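Local coordinates for purine nucleoside phosphorylase (Schistosoma mansoni, PDB 6BB7), which catalyses the reversible phosphorolysis of purine nucleosides such as inosine and guanosine, releasing the free base and ribose 1-phosphate, at residues L100-M105 against I228-C233; V110-I115 against G234-A239; N117-I122 against A239-A244; A195-P200 against V219-V224. One frame throughout, in Å; residues are numbered along the deposited sequence.

Contacts 1 and 3 lie on opposite sides of the centre of the chain, their own centres about 22 Å apart, with contact 2 linking them. Contact 1 packs helix 95-108 on helix 224-232; the strands that follow these helices pair in contact 2, and Ala230 CB lies 3.8 Å from Val237 CG2. Contact 3 continues the same strand pair, sharing Ala239, with its centre about 18 Å from that of contact 2. Contact 4 belongs to the same sheet: its strand 218-220 borders strand 112-121, and Asn117 ND2 stands 2.8 Å from Thr223 OG1. Contacts 3 and 4, with centres about 10 Å apart, both touch the bound 3-methylpyridin-2-ol, whereas the side chain of Ile115 in contact 2 is about 13 Å from it.

Contact 1: L100-M105 against I228-C233; sequences LPIRVM and IIACHC. With DMS (dimethyl sulfoxide), chain B.
Two helices, 95-108 and 224-232, pack here through Ile102, Arg103, Ile229 and His232, their local axes 9.6 Å apart and crossing at -35°. The CG2 methyl of Ile229 does most of the apolar touching: it meets Ile102 CB at 3.7 Å and also reaches Ile102 CG2, while Ile102 CG2 also packs, more loosely, on Ala230 CB. Each helix is followed, after a short turn, by a strand of the central sheet, and those two strands are parallel neighbours, so the contact joins two adjacent helix-strand units; on the side of the sheet, Met105 and Ala230 both touch Leu113. Beyond the isoleucines the interface turns polar. Extended from CG to NE, the Arg103 chain passes Ile229 at about a right angle and brings its guanidinium near the His232 imidazole, the two planes 40° apart. A water in the guanidinium plane accepts a hydrogen bond from Arg103 NE at 2.9 Å and donates one to Ile229 O at 3.0 Å; it also bonds His232 ND1 at 2.8 Å. His232 NE2 is held separately by Asn153. Arg103 NH1 donates to the carbonyl of Ala7 and, at 2.9 Å, to the oxygen of a dimethyl sulfoxide molecule probably left from crystallisation.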
loop_
_atom_site.group_PDB
_atom_site.type_symbol
_atom_site.label_atom_id
_atom_site.label_comp_id
_atom_site.label_asym_id
_atom_site.label_seq_id
_atom_site.Cartn_x
_atom_site.Cartn_y
_atom_site.Cartn_z
ATOM N N LEU A 100 11.976 12.359 12.449
ATOM C CA LEU A 100 12.573 13.230 13.468
ATOM C C LEU A 100 14.075 13.405 13.273
ATOM O O LEU A 100 14.540 14.555 13.296
ATOM C CB LEU A 100 12.186 12.811 14.899
ATOM C CG LEU A 100 12.778 13.753 15.992
ATOM C CD1 LEU A 100 11.786 14.096 17.071
ATOM C CD2 LEU A 100 14.037 13.164 16.583
ATOM N N PRO A 101 14.883 12.360 13.057
ATOM C CA PRO A 101 16.328 12.604 12.875
ATOM C C PRO A 101 16.681 13.520 11.699
ATOM O O PRO A 101 17.625 14.321 11.826
ATOM C CB PRO A 101 16.897 11.179 12.730
ATOM C CG PRO A 101 15.921 10.326 13.533
ATOM C CD PRO A 101 14.588 10.911 13.163
ATOM N N ILE A 102 15.942 13.451 10.577
ATOM C CA ILE A 102 16.207 14.323 9.431
ATOM C C ILE A 102 15.861 15.768 9.772
ATOM O O ILE A 102 16.584 16.706 9.410
ATOM C CB ILE A 102 15.451 13.829 8.178
ATOM C CG1 ILE A 102 15.796 12.358 7.927
ATOM C CG2 ILE A 102 15.816 14.678 6.998
ATOM C CD1 ILE A 102 15.230 11.766 6.701
ATOM N N ARG A 103 14.748 15.973 10.482
ATOM C CA ARG A 103 14.369 17.332 10.904
ATOM C C ARG A 103 15.332 17.927 11.939
ATOM O O ARG A 103 15.578 19.144 11.926
ATOM C CB ARG A 103 12.897 17.333 11.347
ATOM C CG ARG A 103 11.957 17.173 10.156
ATOM C CD ARG A 103 10.475 17.031 10.495
ATOM N NE ARG A 103 9.671 17.015 9.262
ATOM C CZ ARG A 103 8.393 16.680 9.185
ATOM N NH1 ARG A 103 7.709 16.321 10.260
ATOM N NH2 ARG A 103 7.775 16.654 8.002
ATOM N N VAL A 104 15.907 17.097 12.808
ATOM C CA VAL A 104 16.998 17.534 13.690
ATOM C C VAL A 104 18.200 17.981 12.861
ATOM O O VAL A 104 18.798 19.033 13.127
ATOM C CB VAL A 104 17.347 16.440 14.719
ATOM C CG1 VAL A 104 18.632 16.763 15.470
ATOM C CG2 VAL A 104 16.154 16.237 15.711
ATOM N N MET A 105 18.576 17.193 11.843
ATOM C CA MET A 105 19.650 17.629 10.955
ATOM C C MET A 105 19.358 19.015 10.393
ATOM O O MET A 105 20.243 19.877 10.352
ATOM C CB MET A 105 19.841 16.646 9.797
ATOM C CG MET A 105 20.485 15.310 10.112
ATOM S SD MET A 105 20.825 14.432 8.564
ATOM C CE MET A 105 21.698 12.985 9.148
ATOM N N ILE A 228 12.152 12.146 0.899
ATOM C CA ILE A 228 10.926 12.947 0.932
ATOM C C ILE A 228 10.956 13.936 2.106
ATOM O O ILE A 228 10.586 15.115 1.955
ATOM C CB ILE A 228 9.685 12.032 0.938
ATOM C CG1 ILE A 228 9.517 11.398 -0.460
ATOM C CG2 ILE A 228 8.425 12.836 1.321
ATOM C CD1 ILE A 228 8.442 10.306 -0.547
ATOM N N ILE A 229 11.381 13.484 3.293
ATOM C CA ILE A 229 11.489 14.391 4.438
ATOM C C ILE A 229 12.502 15.504 4.163
ATOM O O ILE A 229 12.261 16.678 4.493
ATOM C CB ILE A 229 11.802 13.611 5.734
ATOM C CG1 ILE A 229 10.682 12.608 6.073
ATOM C CG2 ILE A 229 12.046 14.578 6.936
ATOM C CD1 ILE A 229 9.280 13.213 6.237
ATOM N N ALA A 230 13.644 15.166 3.546
ATOM C CA ALA A 230 14.656 16.163 3.190
ATOM C C ALA A 230 14.117 17.177 2.172
ATOM O O ALA A 230 14.289 18.392 2.337
ATOM C CB ALA A 230 15.910 15.446 2.661
ATOM N N CYS A 231 13.459 16.700 1.107
ATOM C CA CYS A 231 12.920 17.602 0.083
ATOM C C CYS A 231 11.858 18.535 0.669
ATOM O O CYS A 231 11.831 19.740 0.358
ATOM C CB CYS A 231 12.358 16.760 -1.078
ATOM S SG CYS A 231 11.757 17.712 -2.510
ATOM N N HIS A 232 10.993 18.001 1.549
ATOM C CA HIS A 232 9.963 18.803 2.221
ATOM C C HIS A 232 10.551 20.024 2.929
ATOM O O HIS A 232 9.967 21.110 2.877
ATOM C CB HIS A 232 9.180 17.865 3.173
ATOM C CG HIS A 232 8.100 18.515 4.000
ATOM N ND1 HIS A 232 8.276 18.857 5.334
ATOM C CD2 HIS A 232 6.803 18.792 3.709
ATOM C CE1 HIS A 232 7.136 19.344 5.813
ATOM N NE2 HIS A 232 6.229 19.325 4.845
ATOM N N CYS A 233 11.712 19.859 3.597
ATOM C CA CYS A 233 12.320 20.934 4.377
ATOM C C CYS A 233 13.496 21.614 3.682
ATOM O O CYS A 233 14.224 22.378 4.337
ATOM C CB CYS A 233 12.675 20.463 5.789
ATOM S SG CYS A 233 14.098 19.322 5.944
HETATM S S DMS B . 5.314 13.696 8.789
HETATM O O DMS B . 5.231 14.854 9.747
HETATM C C1 DMS B . 6.537 12.525 9.423
HETATM C C2 DMS B . 3.884 12.625 9.090
HETATM O O HOH W 1 10.517 17.775 6.615
#

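Contact 2: V110-I115 against G234-A239; sequences VRVLLI and GIKVLA
Ile235 lays its CG2 methyl against Leu113, 3.8 Å from Leu113 CB, and its CG1 against the Val110 carbonyl. Having CG1 beside its own backbone N (chi1 -66°) sends the longer branch to Val110 and leaves CG2 for the start of the neighbouring strand. Strands 112-121 and 236-246 pair in parallel from this point, and the main chain stitches them in the usual staggered pattern. Lys236 N donates to Arg111 O at 3.1 Å, with the donor tilted 32° from the carbonyl plane; Leu113 N returns the bond to Lys236 O at 2.8 Å. Next, Leu238 N reaches Leu113 O, and Ile115 N reaches Leu238 O at 2.9 Å. A water bridges Arg111 O and Gly234 O where the two segments begin to pair, and Gly234, with positive phi, closes the Schellman motif of the preceding helix. On one face Leu114 CD2 crosses onto Leu238 CB at 3.9 Å, where Phe277, Ile280 and Ile281 of helix 259-283 pack against them. The other face carries Leu113, Val237 and Ile115, with Ile115 CD1 4.2 Å from Val237 CG1, and helix 224-232 covers it through Val227 and Ala230. Polar pairing between the segments thus falls to main-chain groups, while Leu113, Leu114, Ile235, Val237 and Leu238 supply apolar surface for helices 95-108, 224-232 and 259-283.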
loop_
_atom_site.group_PDB
_atom_site.type_symbol
_atom_site.label_atom_id
_atom_site.label_comp_id
_atom_site.label_asym_id
_atom_site.label_seq_id
_atom_site.Cartn_x
_atom_site.Cartn_y
_atom_site.Cartn_z
ATOM N N VAL A 110 22.057 21.518 8.482
ATOM C CA VAL A 110 22.374 20.691 7.315
ATOM C C VAL A 110 21.685 21.251 6.073
ATOM O O VAL A 110 20.476 21.521 6.078
ATOM C CB VAL A 110 21.985 19.226 7.565
ATOM C CG1 VAL A 110 22.059 18.395 6.266
ATOM C CG2 VAL A 110 22.888 18.608 8.650
ATOM N N ARG A 111 22.457 21.413 4.995
ATOM C CA ARG A 111 21.949 21.873 3.702
ATOM C C ARG A 111 22.013 20.814 2.599
ATOM O O ARG A 111 21.299 20.953 1.593
ATOM C CB ARG A 111 22.704 23.127 3.234
ATOM C CG ARG A 111 22.408 24.341 4.090
ATOM C CD ARG A 111 23.369 25.487 3.840
ATOM N NE ARG A 111 23.186 26.091 2.529
ATOM C CZ ARG A 111 23.938 27.088 2.069
ATOM N NH1 ARG A 111 24.921 27.576 2.814
ATOM N NH2 ARG A 111 23.714 27.590 0.864
ATOM N N VAL A 112 22.842 19.776 2.758
ATOM C CA VAL A 112 23.038 18.692 1.782
ATOM C C VAL A 112 23.067 17.352 2.526
ATOM O O VAL A 112 23.775 17.207 3.533
ATOM C CB VAL A 112 24.358 18.893 0.997
ATOM C CG1 VAL A 112 24.661 17.692 0.103
ATOM C CG2 VAL A 112 24.336 20.173 0.177
ATOM N N LEU A 113 22.313 16.360 2.021
ATOM C CA LEU A 113 22.259 15.008 2.575
ATOM C C LEU A 113 22.747 14.016 1.520
ATOM O O LEU A 113 22.233 14.012 0.390
ATOM C CB LEU A 113 20.825 14.672 3.013
ATOM C CG LEU A 113 20.529 13.253 3.486
ATOM C CD1 LEU A 113 21.292 12.905 4.764
ATOM C CD2 LEU A 113 19.013 13.136 3.709
ATOM N N LEU A 114 23.766 13.223 1.875
ATOM C CA LEU A 114 24.335 12.176 1.021
ATOM C C LEU A 114 23.904 10.812 1.563
ATOM O O LEU A 114 24.043 10.549 2.765
ATOM C CB LEU A 114 25.878 12.274 0.990
ATOM C CG LEU A 114 26.496 13.664 0.739
ATOM C CD1 LEU A 114 28.042 13.585 0.843
ATOM C CD2 LEU A 114 26.098 14.207 -0.619
ATOM N N ILE A 115 23.350 9.949 0.691
ATOM C CA ILE A 115 22.752 8.672 1.107
ATOM C C ILE A 115 23.254 7.535 0.224
ATOM O O ILE A 115 23.296 7.666 -1.005
ATOM C CB ILE A 115 21.213 8.709 1.046
ATOM C CG1 ILE A 115 20.636 9.917 1.766
ATOM C CG2 ILE A 115 20.636 7.421 1.668
ATOM C CD1 ILE A 115 19.106 10.095 1.523
ATOM N N GLY A 234 13.664 21.419 2.368
ATOM C CA GLY A 234 14.646 22.172 1.598
ATOM C C GLY A 234 16.084 21.703 1.635
ATOM O O GLY A 234 16.971 22.500 1.314
ATOM N N ILE A 235 16.350 20.442 1.987
ATOM C CA ILE A 235 17.704 19.881 1.985
ATOM C C ILE A 235 17.946 19.189 0.637
ATOM O O ILE A 235 17.093 18.416 0.168
ATOM C CB ILE A 235 17.883 18.889 3.158
ATOM C CG1 ILE A 235 17.805 19.617 4.510
ATOM C CG2 ILE A 235 19.217 18.124 3.063
ATOM C CD1 ILE A 235 17.779 18.718 5.703
ATOM N N LYS A 236 19.069 19.523 -0.011
ATOM C CA LYS A 236 19.459 18.907 -1.285
ATOM C C LYS A 236 19.958 17.482 -1.039
ATOM O O LYS A 236 20.556 17.203 -0.003
ATOM C CB LYS A 236 20.581 19.711 -1.947
ATOM C CG LYS A 236 20.196 21.136 -2.344
ATOM C CD LYS A 236 21.411 21.982 -2.789
ATOM C CE LYS A 236 22.444 21.198 -3.590
ATOM N NZ LYS A 236 23.485 22.085 -4.220
ATOM N N VAL A 237 19.716 16.570 -1.995
ATOM C CA VAL A 237 20.024 15.141 -1.809
ATOM C C VAL A 237 20.838 14.585 -2.979
ATOM O O VAL A 237 20.537 14.872 -4.147
ATOM C CB VAL A 237 18.718 14.326 -1.671
ATOM C CG1 VAL A 237 18.999 12.815 -1.710
ATOM C CG2 VAL A 237 17.976 14.673 -0.403
ATOM N N LEU A 238 21.856 13.761 -2.659
ATOM C CA LEU A 238 22.505 12.824 -3.578
ATOM C C LEU A 238 22.292 11.423 -3.005
ATOM O O LEU A 238 22.646 11.183 -1.847
ATOM C CB LEU A 238 24.026 13.067 -3.689
ATOM C CG LEU A 238 24.827 12.038 -4.491
ATOM C CD1 LEU A 238 24.496 12.116 -5.974
ATOM C CD2 LEU A 238 26.314 12.224 -4.274
ATOM N N ALA A 239 21.719 10.505 -3.798
ATOM C CA ALA A 239 21.473 9.120 -3.383
ATOM C C ALA A 239 22.100 8.155 -4.381
ATOM O O ALA A 239 21.850 8.261 -5.585
ATOM C CB ALA A 239 19.961 8.857 -3.299
HETATM O O HOH W 2 19.676 23.259 1.048
#

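Contact 3: N117-I122 against A239-A244; sequences NLAGGI and AVSLIA. With D4V (3-methylpyridin-2-ol), chain F.
The Ser241 hydroxyl donates to the Asn117 side chain in the shortest polar bond between the two strands, 2.7 Å from Ser241 OG to Asn117 OD1. OG lies in the amide plane on a lone pair of OD1, with a C=O...O angle of 119°. Asn117 can offer this oxygen because its CG stands between the backbone N and carbonyl carbon (chi1 63°), which brings the amide across to Ser241. The other end of the amide is engaged too: ND2 bonds Thr223 OG1 in the loop after strand 218-220. Around this pair, strands 112-121 and 236-246 continue their parallel ladder, now strongly twisted, the local directions being 54° apart. Asn117 N bonds Val240 O, Leu242 N bonds Asn117 O at 2.9 Å in an almost straight line, Ala119 N bonds Leu242 O, and Ala244 N bonds Ala119 O at 2.9 Å. On the opposite face from Asn117, Leu118 and Leu242 lie side by side and point the same way, with Leu118 CD2 3.8 Å from Leu242 CD2. Past them the strands form part of the ligand pocket. The methyl carbon C of 3-methylpyridin-2-ol comes 3.3 Å from Leu118 O, and Gly120, having no side chain, lets ring atom C4 approach to 3.4 Å from its CA; Ala244 CB stands 3.9 Å from ring atom C2. With OD1 accepting from Ser241 and ND2 giving to Thr223, the buried Asn117 amide is fixed in its rotation and ties strand 236-246 to the loop that leads into helix 224-232.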
loop_
_atom_site.group_PDB
_atom_site.type_symbol
_atom_site.label_atom_id
_atom_site.label_comp_id
_atom_site.label_asym_id
_atom_site.label_seq_id
_atom_site.Cartn_x
_atom_site.Cartn_y
_atom_site.Cartn_z
ATOM N N ASN A 117 22.825 3.047 -0.300
ATOM C CA ASN A 117 22.058 1.846 -0.003
ATOM C C ASN A 117 22.535 0.699 -0.881
ATOM O O ASN A 117 23.269 0.900 -1.845
ATOM C CB ASN A 117 20.538 2.072 -0.197
ATOM C CG ASN A 117 20.160 2.404 -1.652
ATOM O OD1 ASN A 117 20.388 1.633 -2.578
ATOM N ND2 ASN A 117 19.494 3.544 -1.838
ATOM N N LEU A 118 22.117 -0.521 -0.520
ATOM C CA LEU A 118 22.219 -1.689 -1.387
ATOM C C LEU A 118 20.862 -1.942 -2.042
ATOM O O LEU A 118 19.806 -1.711 -1.436
ATOM C CB LEU A 118 22.675 -2.922 -0.598
ATOM C CG LEU A 118 24.174 -2.848 -0.226
ATOM C CD1 LEU A 118 24.407 -3.181 1.224
ATOM C CD2 LEU A 118 24.965 -3.772 -1.143
ATOM N N ALA A 119 20.881 -2.414 -3.289
ATOM C CA ALA A 119 19.652 -2.596 -4.054
ATOM C C ALA A 119 19.800 -3.707 -5.089
ATOM O O ALA A 119 20.915 -4.149 -5.410
ATOM C CB ALA A 119 19.263 -1.294 -4.761
ATOM N N GLY A 120 18.652 -4.156 -5.608
ATOM C CA GLY A 120 18.613 -5.106 -6.725
ATOM C C GLY A 120 18.537 -4.424 -8.087
ATOM O O GLY A 120 17.843 -3.420 -8.260
ATOM N N GLY A 121 19.268 -4.977 -9.057
ATOM C CA GLY A 121 19.238 -4.458 -10.416
ATOM C C GLY A 121 18.083 -5.017 -11.235
ATOM O O GLY A 121 17.807 -6.217 -11.212
ATOM N N ILE A 122 17.406 -4.124 -11.962
ATOM C CA ILE A 122 16.339 -4.478 -12.892
ATOM C C ILE A 122 16.770 -4.246 -14.353
ATOM O O ILE A 122 16.647 -5.138 -15.188
ATOM C CB ILE A 122 15.019 -3.732 -12.557
ATOM C CG1 ILE A 122 14.521 -4.021 -11.113
ATOM C CG2 ILE A 122 13.914 -4.055 -13.587
ATOM C CD1 ILE A 122 14.114 -5.445 -10.843
ATOM N N ALA A 239 21.719 10.505 -3.798
ATOM C CA ALA A 239 21.473 9.120 -3.383
ATOM C C ALA A 239 22.100 8.155 -4.381
ATOM O O ALA A 239 21.850 8.261 -5.585
ATOM C CB ALA A 239 19.961 8.857 -3.299
ATOM N N VAL A 240 22.879 7.196 -3.879
ATOM C CA VAL A 240 23.608 6.242 -4.718
ATOM C C VAL A 240 23.285 4.821 -4.244
ATOM O O VAL A 240 23.414 4.513 -3.047
ATOM C CB VAL A 240 25.125 6.501 -4.669
ATOM C CG1 VAL A 240 25.870 5.513 -5.568
ATOM C CG2 VAL A 240 25.432 7.945 -5.084
ATOM N N SER A 241 22.862 3.952 -5.173
ATOM C CA SER A 241 22.670 2.526 -4.886
ATOM C C SER A 241 23.883 1.703 -5.343
ATOM O O SER A 241 24.404 1.910 -6.447
ATOM C CB SER A 241 21.424 1.977 -5.585
ATOM O OG SER A 241 20.216 2.528 -5.094
ATOM N N LEU A 242 24.320 0.770 -4.497
ATOM C CA LEU A 242 25.258 -0.287 -4.867
ATOM C C LEU A 242 24.456 -1.537 -5.240
ATOM O O LEU A 242 23.657 -2.042 -4.444
ATOM C CB LEU A 242 26.227 -0.590 -3.718
ATOM C CG LEU A 242 27.124 -1.831 -3.842
ATOM C CD1 LEU A 242 28.023 -1.743 -5.054
ATOM C CD2 LEU A 242 27.960 -1.988 -2.566
ATOM N N ILE A 243 24.679 -2.043 -6.447
ATOM C CA ILE A 243 23.880 -3.133 -6.999
ATOM C C ILE A 243 24.411 -4.480 -6.509
ATOM O O ILE A 243 25.572 -4.828 -6.747
ATOM C CB ILE A 243 23.876 -3.061 -8.538
ATOM C CG1 ILE A 243 23.275 -1.735 -9.025
ATOM C CG2 ILE A 243 23.133 -4.261 -9.148
ATOM C CD1 ILE A 243 21.858 -1.455 -8.498
ATOM N N ALA A 244 23.532 -5.267 -5.860
ATOM C CA ALA A 244 23.964 -6.555 -5.323
ATOM C C ALA A 244 23.849 -7.690 -6.338
ATOM O O ALA A 244 24.591 -8.668 -6.250
ATOM C CB ALA A 244 23.176 -6.905 -4.060
HETATM C C4 D4V F . 17.974 -7.258 -4.158
HETATM C C5 D4V F . 17.319 -5.713 -2.396
HETATM C C3 D4V F . 19.317 -7.258 -3.671
HETATM C C2 D4V F . 19.670 -6.465 -2.529
HETATM C C1 D4V F . 18.710 -5.712 -1.878
HETATM O O D4V F . 16.347 -4.961 -1.798
HETATM C C D4V F . 19.068 -4.872 -0.668
HETATM N N D4V F . 16.975 -6.460 -3.504
#

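Contact 4: A195-P200 against V219-V224; sequences AFNGGP and VGMSTV. With D4V (3-methylpyridin-2-ol), chain F.
The Phe196 ring turns its edge to two backbone carbonyls of the partner segment: Gly220 O lies in its plane, and Met221 O approaches CE1 of Phe196 at 3.6 Å. A water that bonds both Gly198 O and Met221 O sits in the ring plane as well. Val224, at the start of helix 224-232, comes obliquely, its CB 3.9 Å from Phe196 CD2, and Leu145 of a neighbouring subunit packs on the same phenylalanine. These groups gather where strands 189-196 and 218-220, the two parallel strands of a beta-alpha-beta crossover through helix 205-213, come to an end. Gly220 N donates to Ala195 O at 3.0 Å, and Asn197 N to Gly220 O at 2.9 Å. Asn197 then turns its amide back on its own loop: OD1 takes a weak bond from Gly199 N, an Asx turn, and ND2 bonds Thr201 O. Alongside it runs Met221, extended beyond CG, to place its CE methyl 3.4 Å from Pro200 O, after the cis Gly199-Pro200 peptide. The same methyl lies 3.7 Å from the O atom of 3-methylpyridin-2-ol, and Phe161 of the neighbouring subunit also touches Met221. Pro200 O, buried with no polar partner in the model, thus has a thioether methyl as its neighbour, and that methyl touches the carbonyl and the ligand oxygen alike.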
loop_
_atom_site.group_PDB
_atom_site.type_symbol
_atom_site.label_atom_id
_atom_site.label_comp_id
_atom_site.label_asym_id
_atom_site.label_seq_id
_atom_site.Cartn_x
_atom_site.Cartn_y
_atom_site.Cartn_z
ATOM N N ALA A 195 12.801 2.035 -7.528
ATOM C CA ALA A 195 11.521 1.582 -6.968
ATOM C C ALA A 195 11.671 1.244 -5.485
ATOM O O ALA A 195 12.564 0.475 -5.099
ATOM C CB ALA A 195 11.006 0.349 -7.709
ATOM N N PHE A 196 10.769 1.800 -4.658
ATOM C CA PHE A 196 10.718 1.516 -3.221
ATOM C C PHE A 196 9.765 0.335 -2.969
ATOM O O PHE A 196 8.544 0.459 -3.139
ATOM C CB PHE A 196 10.276 2.782 -2.479
ATOM C CG PHE A 196 10.203 2.664 -0.942
ATOM C CD1 PHE A 196 10.898 1.692 -0.213
ATOM C CD2 PHE A 196 9.400 3.571 -0.240
ATOM C CE1 PHE A 196 10.787 1.616 1.173
ATOM C CE2 PHE A 196 9.294 3.494 1.142
ATOM C CZ PHE A 196 9.973 2.522 1.855
ATOM N N ASN A 197 10.346 -0.825 -2.622
ATOM C CA ASN A 197 9.656 -2.015 -2.096
ATOM C C ASN A 197 9.698 -1.934 -0.569
ATOM O O ASN A 197 10.769 -1.983 0.031
ATOM C CB ASN A 197 10.374 -3.292 -2.570
ATOM C CG ASN A 197 9.973 -4.550 -1.796
ATOM O OD1 ASN A 197 8.831 -4.684 -1.339
ATOM N ND2 ASN A 197 10.927 -5.494 -1.652
ATOM N N GLY A 198 8.531 -1.817 0.071
ATOM C CA GLY A 198 8.515 -1.719 1.526
ATOM C C GLY A 198 9.306 -2.812 2.235
ATOM O O GLY A 198 9.931 -2.565 3.273
ATOM N N GLY A 199 9.259 -4.047 1.732
ATOM C CA GLY A 199 10.058 -5.127 2.324
ATOM C C GLY A 199 9.385 -5.794 3.535
ATOM O O GLY A 199 8.217 -5.486 3.854
ATOM N N PRO A 200 10.079 -6.699 4.246
ATOM C CA PRO A 200 11.511 -7.039 4.147
ATOM C C PRO A 200 11.839 -8.224 3.222
ATOM O O PRO A 200 13.009 -8.603 3.132
ATOM C CB PRO A 200 11.847 -7.403 5.597
ATOM C CG PRO A 200 10.562 -8.081 6.103
ATOM C CD PRO A 200 9.450 -7.301 5.436
ATOM N N VAL A 219 15.651 -1.607 -7.506
ATOM C CA VAL A 219 14.626 -1.762 -6.465
ATOM C C VAL A 219 15.302 -1.959 -5.101
ATOM O O VAL A 219 16.266 -2.714 -4.973
ATOM C CB VAL A 219 13.643 -2.919 -6.805
ATOM C CG1 VAL A 219 14.352 -4.245 -6.977
ATOM C CG2 VAL A 219 12.553 -3.059 -5.754
ATOM N N GLY A 220 14.786 -1.281 -4.073
ATOM C CA GLY A 220 15.273 -1.502 -2.717
ATOM C C GLY A 220 14.253 -1.103 -1.667
ATOM O O GLY A 220 13.146 -0.653 -1.994
ATOM N N MET A 221 14.673 -1.213 -0.392
ATOM C CA MET A 221 13.777 -1.137 0.767
ATOM C C MET A 221 14.014 0.091 1.646
ATOM O O MET A 221 13.578 0.104 2.803
ATOM C CB MET A 221 13.881 -2.405 1.630
ATOM C CG MET A 221 13.697 -3.716 0.922
ATOM S SD MET A 221 14.071 -5.109 2.045
ATOM C CE MET A 221 14.187 -6.422 0.839
ATOM N N SER A 222 14.713 1.107 1.154
ATOM C CA SER A 222 15.085 2.257 1.984
ATOM C C SER A 222 15.075 3.528 1.135
ATOM O O SER A 222 14.561 3.551 0.008
ATOM C CB SER A 222 16.464 2.034 2.637
ATOM O OG SER A 222 17.485 2.023 1.673
ATOM N N THR A 223 15.648 4.595 1.711
ATOM C CA THR A 223 16.050 5.816 1.016
ATOM C C THR A 223 14.903 6.771 0.663
ATOM O O THR A 223 14.986 7.968 0.980
ATOM C CB THR A 223 16.932 5.471 -0.181
ATOM O OG1 THR A 223 18.110 4.795 0.305
ATOM C CG2 THR A 223 17.346 6.730 -0.953
ATOM N N VAL A 224 13.850 6.291 -0.017
ATOM C CA VAL A 224 12.752 7.184 -0.428
ATOM C C VAL A 224 12.122 7.924 0.752
ATOM O O VAL A 224 11.845 9.137 0.613
ATOM C CB VAL A 224 11.762 6.416 -1.322
ATOM C CG1 VAL A 224 10.445 7.156 -1.553
ATOM C CG2 VAL A 224 12.430 6.073 -2.675
HETATM C C4 D4V F . 17.974 -7.258 -4.158
HETATM C C5 D4V F . 17.319 -5.713 -2.396
HETATM C C3 D4V F . 19.317 -7.258 -3.671
HETATM C C2 D4V F . 19.670 -6.465 -2.529
HETATM C C1 D4V F . 18.710 -5.712 -1.878
HETATM O O D4V F . 16.347 -4.961 -1.798
HETATM C C D4V F . 19.068 -4.872 -0.668
HETATM N N D4V F . 16.975 -6.460 -3.504
HETATM O O HOH W 3 11.189 -0.340 4.395
#